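Local atomic coordinates of possible galactose mutarotase (Streptomyces platensis subsp. rosaceus, PDB entry 4RNL), a protein that is of unproven function but probably interconverts the alpha and beta anomers of galactose or a related aldose. Residues T180-L185 with A306-H311; G83-R88 with V176-N181. One frame throughout, in Å; residues are numbered along the deposited sequence.

Contact 1. Residues T180-L185 with A306-H311; sequences TNHTYL and ALETQH. With GOL (glycerol), chain E.
Ala306 sets its methyl over one face of the Tyr184 ring, a CH-pi contact with CB 4.1 Å from the centroid and 17° off the ring normal. Its CA also approaches Thr183 O at 3.4 Å in a CA-H...O contact. At Leu307 the segments are joined by water instead: water 3 links Leu307 N to Thr183 O, and water 1 donates to Leu307 O and Asn181 O and accepts from Thr309 N. Strands 180-185 and 305-310 are antiparallel neighbours in the beta-sandwich fold of the galactose mutarotases, and Glu308 lies on the side where these enzymes bind sugar, probably so here too. Glu308 OE2 lies over one face of the His182 imidazole, toward its rim, 3.3 Å from NE2 at an angle too poor for a hydrogen bond, the two planes 32° apart. O1 of a glycerol, probably from the crystallisation liquor, mediates, accepting from His182 NE2 at 2.9 Å and donating to Glu308 OE2, a place consistent with the sugar pocket. An alanine in place of His182 takes this N-H from glycerol O1 and would probably open a gap beside Glu308, its carboxylate set freer to turn. Thr309 O accepts from Thr180 OG1 at 2.7 Å; this hydroxyl stands anti to its backbone N (chi1 -169°), while Thr309 OG1 bonds to Thr336.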
loop_
_atom_site.group_PDB
_atom_site.type_symbol
_atom_site.label_atom_id
_atom_site.label_comp_id
_atom_site.label_asym_id
_atom_site.label_seq_id
_atom_site.Cartn_x
_atom_site.Cartn_y
_atom_site.Cartn_z
ATOM N N THR A 180 4.740 2.838 -0.769
ATOM C CA THR A 180 4.008 1.607 -0.479
ATOM C C THR A 180 2.772 1.568 -1.344
ATOM O O THR A 180 2.458 2.539 -2.032
ATOM C CB THR A 180 3.574 1.509 1.002
ATOM O OG1 THR A 180 3.105 0.178 1.278
ATOM C CG2 THR A 180 2.458 2.500 1.318
ATOM N N ASN A 181 2.079 0.440 -1.318
ATOM C CA ASN A 181 0.766 0.375 -1.945
ATOM C C ASN A 181 -0.276 0.142 -0.866
ATOM O O ASN A 181 -0.110 -0.725 -0.001
ATOM C CB ASN A 181 0.691 -0.713 -3.012
ATOM C CG ASN A 181 -0.649 -0.700 -3.727
ATOM O OD1 ASN A 181 -1.619 -1.282 -3.249
ATOM N ND2 ASN A 181 -0.723 0.032 -4.833
ATOM N N HIS A 182 -1.343 0.928 -0.915
ATOM C CA HIS A 182 -2.329 0.976 0.157
ATOM C C HIS A 182 -3.580 0.159 -0.197
ATOM O O HIS A 182 -4.693 0.525 0.172
ATOM C CB HIS A 182 -2.696 2.439 0.399
ATOM C CG HIS A 182 -3.201 2.731 1.779
ATOM N ND1 HIS A 182 -4.332 2.143 2.299
ATOM C CD2 HIS A 182 -2.748 3.584 2.731
ATOM C CE1 HIS A 182 -4.548 2.605 3.518
ATOM N NE2 HIS A 182 -3.604 3.486 3.804
ATOM N N THR A 183 -3.401 -0.941 -0.922
ATOM C CA THR A 183 -4.515 -1.847 -1.219
ATOM C C THR A 183 -5.133 -2.384 0.088
ATOM O O THR A 183 -4.409 -2.772 1.009
ATOM C CB THR A 183 -4.036 -3.022 -2.116
ATOM O OG1 THR A 183 -3.863 -2.559 -3.471
ATOM C CG2 THR A 183 -5.039 -4.165 -2.119
ATOM N N TYR A 184 -6.461 -2.365 0.187
ATOM C CA TYR A 184 -7.159 -3.091 1.246
ATOM C C TYR A 184 -7.808 -4.307 0.597
ATOM O O TYR A 184 -8.417 -4.198 -0.489
ATOM C CB TYR A 184 -8.331 -2.302 1.836
ATOM C CG TYR A 184 -8.111 -0.925 2.428
ATOM C CD1 TYR A 184 -7.722 0.150 1.633
ATOM C CD2 TYR A 184 -8.398 -0.681 3.769
ATOM C CE1 TYR A 184 -7.580 1.421 2.172
ATOM C CE2 TYR A 184 -8.265 0.580 4.312
ATOM C CZ TYR A 184 -7.860 1.624 3.509
ATOM O OH TYR A 184 -7.737 2.886 4.047
ATOM N N LEU A 185 -7.741 -5.447 1.276
ATOM C CA LEU A 185 -8.306 -6.677 0.740
ATOM C C LEU A 185 -9.363 -7.274 1.661
ATOM O O LEU A 185 -9.251 -7.235 2.889
ATOM C CB LEU A 185 -7.198 -7.710 0.491
ATOM C CG LEU A 185 -6.207 -7.358 -0.618
ATOM C CD1 LEU A 185 -5.002 -8.274 -0.548
ATOM C CD2 LEU A 185 -6.895 -7.438 -1.983
ATOM N N ALA A 306 -5.802 -3.397 5.149
ATOM C CA ALA A 306 -4.628 -2.941 4.412
ATOM C C ALA A 306 -3.372 -3.464 5.094
ATOM O O ALA A 306 -3.191 -3.288 6.302
ATOM C CB ALA A 306 -4.592 -1.411 4.322
ATOM N N LEU A 307 -2.514 -4.120 4.315
ATOM C CA LEU A 307 -1.209 -4.564 4.795
ATOM C C LEU A 307 -0.174 -3.823 3.971
ATOM O O LEU A 307 0.140 -4.227 2.857
ATOM C CB LEU A 307 -1.049 -6.072 4.595
ATOM C CG LEU A 307 -2.077 -6.951 5.311
ATOM C CD1 LEU A 307 -1.987 -8.399 4.839
ATOM C CD2 LEU A 307 -1.851 -6.884 6.788
ATOM N N GLU A 308 0.330 -2.718 4.505
ATOM C CA GLU A 308 1.214 -1.841 3.746
ATOM C C GLU A 308 2.655 -2.052 4.152
ATOM O O GLU A 308 3.047 -1.724 5.278
ATOM C CB GLU A 308 0.841 -0.375 3.988
ATOM C CG GLU A 308 -0.652 -0.113 3.938
ATOM C CD GLU A 308 -1.041 1.112 4.734
ATOM O OE1 GLU A 308 -0.325 2.122 4.637
ATOM O OE2 GLU A 308 -2.049 1.056 5.470
ATOM N N THR A 309 3.451 -2.581 3.233
ATOM C CA THR A 309 4.868 -2.806 3.518
ATOM C C THR A 309 5.584 -1.475 3.401
ATOM O O THR A 309 5.350 -0.716 2.459
ATOM C CB THR A 309 5.457 -3.826 2.545
ATOM O OG1 THR A 309 5.241 -3.363 1.212
ATOM C CG2 THR A 309 4.749 -5.185 2.705
ATOM N N GLN A 310 6.464 -1.181 4.357
ATOM C CA GLN A 310 6.961 0.181 4.486
ATOM C C GLN A 310 8.154 0.252 5.424
ATOM O O GLN A 310 8.474 -0.715 6.121
ATOM C CB GLN A 310 5.833 1.040 5.065
ATOM C CG GLN A 310 5.417 0.558 6.461
ATOM C CD GLN A 310 4.452 1.490 7.145
ATOM O OE1 GLN A 310 3.855 2.354 6.505
ATOM N NE2 GLN A 310 4.298 1.330 8.463
ATOM N N HIS A 311 8.830 1.397 5.430
ATOM C CA HIS A 311 9.702 1.735 6.553
ATOM C C HIS A 311 8.827 2.323 7.670
ATOM O O HIS A 311 7.671 2.679 7.434
ATOM C CB HIS A 311 10.808 2.703 6.117
ATOM C CG HIS A 311 11.991 2.023 5.493
ATOM N ND1 HIS A 311 11.868 1.103 4.472
ATOM C CD2 HIS A 311 13.315 2.136 5.742
ATOM C CE1 HIS A 311 13.067 0.672 4.125
ATOM N NE2 HIS A 311 13.965 1.282 4.880
HETATM C C1 GOL E . -2.802 3.652 7.494
HETATM O O1 GOL E . -2.127 3.839 6.275
HETATM C C2 GOL E . -2.816 4.949 8.304
HETATM O O2 GOL E . -1.972 4.824 9.445
HETATM C C3 GOL E . -4.261 5.218 8.727
HETATM O O3 GOL E . -4.323 6.223 9.717
HETATM O O HOH W 1 1.848 -2.790 0.495
HETATM O O HOH W 2 3.814 -2.199 -1.265
HETATM O O HOH W 3 -3.849 -5.792 2.066
HETATM O O HOH W 4 -2.005 -4.320 0.833
#

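Contact 2. Residues G83-R88 with V176-N181; sequences GRYANR and VVNLTN
Backbone hydrogen bonds at Asn178 anchor the loop 83-88 to residues 176-181. Asn178 N donates to Arg84 O at 3.0 Å, nearly straight with 162° at the hydrogen, and Asn178 O receives Ala86 N at 2.8 Å in a more bent bond; together they bridge the backbones of Tyr85 and Asn178. A weak side-chain bond, Asn178 ND2 to Ala86 O at 3.1 Å, lies beside this pair, whereas Asn178 OD1 turns to His311, outside both segments. In a CH-pi contact, Asn178 CB sits over one face of the Tyr85 ring, 3.9 Å from its centroid, and ring and amide planes are 57° apart. With CG anti to the backbone N (chi1 -170°), the Tyr85 ring leans over Asn178, and its hydroxyl bonds to Ser315 N. Apolar contacts flank the bridge, Ala86 CB meeting Thr180 CG2 at 3.6 Å and Leu179 CD2 reaching Gly83 CA at 3.7 Å. Arg84 lays CD against Val176 O at 3.4 Å; that buried oxygen has no partner in the model. An isolated beta bridge thus joins the loop after strand 81-82 to the chain leading into strand 180-185 of the mutarotase beta-sandwich, and the loop runs on to Arg88 and Asn87, which bond, Asn87 weakly, to glycerol in what is probably the sugar pocket.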
loop_
_atom_site.group_PDB
_atom_site.type_symbol
_atom_site.label_atom_id
_atom_site.label_comp_id
_atom_site.label_asym_id
_atom_site.label_seq_id
_atom_site.Cartn_x
_atom_site.Cartn_y
_atom_site.Cartn_z
ATOM N N GLY A 83 3.171 8.082 -1.634
ATOM C CA GLY A 83 4.492 8.704 -1.571
ATOM C C GLY A 83 4.300 10.210 -1.516
ATOM O O GLY A 83 3.160 10.668 -1.669
ATOM N N ARG A 84 5.369 10.995 -1.343
ATOM C CA ARG A 84 6.757 10.525 -1.327
ATOM C C ARG A 84 7.114 9.779 -0.045
ATOM O O ARG A 84 8.073 9.001 -0.010
ATOM C CB ARG A 84 7.706 11.731 -1.496
ATOM C CG ARG A 84 9.170 11.370 -1.709
ATOM C CD ARG A 84 10.066 12.605 -1.790
ATOM N NE ARG A 84 9.712 13.505 -2.894
ATOM C CZ ARG A 84 10.584 14.328 -3.478
ATOM N NH1 ARG A 84 11.852 14.341 -3.080
ATOM N NH2 ARG A 84 10.202 15.127 -4.467
ATOM N N TYR A 85 6.352 10.029 1.015
ATOM C CA TYR A 85 6.613 9.375 2.301
ATOM C C TYR A 85 5.327 8.770 2.851
ATOM O O TYR A 85 4.392 9.490 3.208
ATOM C CB TYR A 85 7.281 10.320 3.330
ATOM C CG TYR A 85 7.747 9.529 4.541
ATOM C CD1 TYR A 85 6.874 9.247 5.583
ATOM C CD2 TYR A 85 9.038 9.008 4.604
ATOM C CE1 TYR A 85 7.265 8.483 6.656
ATOM C CE2 TYR A 85 9.448 8.243 5.680
ATOM C CZ TYR A 85 8.549 7.982 6.703
ATOM O OH TYR A 85 8.925 7.217 7.783
ATOM N N ALA A 86 5.285 7.444 2.924
ATOM C CA ALA A 86 4.081 6.752 3.382
ATOM C C ALA A 86 3.992 6.820 4.897
ATOM O O ALA A 86 5.004 6.706 5.596
ATOM C CB ALA A 86 4.076 5.307 2.922
ATOM N N ASN A 87 2.766 6.959 5.386
ATOM C CA ASN A 87 2.485 7.171 6.807
ATOM C C ASN A 87 2.911 8.554 7.318
ATOM O O ASN A 87 2.967 9.516 6.545
ATOM C CB ASN A 87 3.027 6.032 7.677
ATOM C CG ASN A 87 2.118 5.728 8.843
ATOM O OD1 ASN A 87 2.269 6.305 9.913
ATOM N ND2 ASN A 87 1.131 4.852 8.624
ATOM N N ARG A 88 3.203 8.660 8.609
ATOM C CA ARG A 88 3.239 9.966 9.259
ATOM C C ARG A 88 4.634 10.496 9.543
ATOM O O ARG A 88 5.542 9.740 9.900
ATOM C CB ARG A 88 2.435 9.920 10.568
ATOM C CG ARG A 88 0.964 9.646 10.358
ATOM C CD ARG A 88 0.179 9.573 11.657
ATOM N NE ARG A 88 -1.254 9.546 11.346
ATOM C CZ ARG A 88 -1.922 8.446 11.019
ATOM N NH1 ARG A 88 -1.299 7.274 10.993
ATOM N NH2 ARG A 88 -3.215 8.512 10.717
ATOM N N VAL A 176 14.026 12.080 1.629
ATOM C CA VAL A 176 13.530 10.862 2.248
ATOM C C VAL A 176 12.480 10.259 1.319
ATOM O O VAL A 176 11.769 10.990 0.620
ATOM C CB VAL A 176 12.939 11.104 3.653
ATOM C CG1 VAL A 176 14.015 11.603 4.608
ATOM C CG2 VAL A 176 11.784 12.103 3.590
ATOM N N VAL A 177 12.424 8.926 1.288
ATOM C CA VAL A 177 11.526 8.189 0.401
ATOM C C VAL A 177 11.016 6.952 1.134
ATOM O O VAL A 177 11.789 6.239 1.778
ATOM C CB VAL A 177 12.239 7.701 -0.878
ATOM C CG1 VAL A 177 11.211 7.087 -1.845
ATOM C CG2 VAL A 177 12.971 8.816 -1.557
ATOM N N ASN A 178 9.718 6.696 1.028
ATOM C CA ASN A 178 9.104 5.518 1.631
ATOM C C ASN A 178 7.829 5.248 0.845
ATOM O O ASN A 178 6.782 5.833 1.135
ATOM C CB ASN A 178 8.798 5.806 3.104
ATOM C CG ASN A 178 8.234 4.602 3.862
ATOM O OD1 ASN A 178 8.498 3.440 3.535
ATOM N ND2 ASN A 178 7.444 4.888 4.890
ATOM N N LEU A 179 7.918 4.405 -0.182
ATOM C CA LEU A 179 6.762 4.159 -1.048
ATOM C C LEU A 179 6.066 2.855 -0.693
ATOM O O LEU A 179 6.716 1.871 -0.364
ATOM C CB LEU A 179 7.201 4.106 -2.508
ATOM C CG LEU A 179 8.078 5.270 -2.959
ATOM C CD1 LEU A 179 8.497 5.109 -4.406
ATOM C CD2 LEU A 179 7.331 6.571 -2.773
ATOM N N THR A 180 4.740 2.838 -0.769
ATOM C CA THR A 180 4.008 1.607 -0.479
ATOM C C THR A 180 2.772 1.568 -1.344
ATOM O O THR A 180 2.458 2.539 -2.032
ATOM C CB THR A 180 3.574 1.509 1.002
ATOM O OG1 THR A 180 3.105 0.178 1.278
ATOM C CG2 THR A 180 2.458 2.500 1.318
ATOM N N ASN A 181 2.079 0.440 -1.318
ATOM C CA ASN A 181 0.766 0.375 -1.945
ATOM C C ASN A 181 -0.276 0.142 -0.866
ATOM O O ASN A 181 -0.110 -0.725 -0.001
ATOM C CB ASN A 181 0.691 -0.713 -3.012
ATOM C CG ASN A 181 -0.649 -0.700 -3.727
ATOM O OD1 ASN A 181 -1.619 -1.282 -3.249
ATOM N ND2 ASN A 181 -0.723 0.032 -4.833
#

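Both contacts are buried, but contact 1 is the more central, its centre about 3 Å from that of the chain against about 9 Å for contact 2. They share Thr180 and Asn181 and use strand 180-185: 306-311 continues the sheet beside it, while the loop 83-88 packs on the chain that leads into it. Waters and side chains dominate contact 1, with a carboxylate beside an imidazole at the glycerol; contact 2 rests chiefly on direct backbone bonds and neutral packing. The two also touch: Asn178 OD1 probably accepts from His311 N at 2.8 Å, and Asn87 CB packs against Gln310 OE1. Bound glycerol unites them further, bonded to His182 and Glu308 in one and to Arg88 in the other.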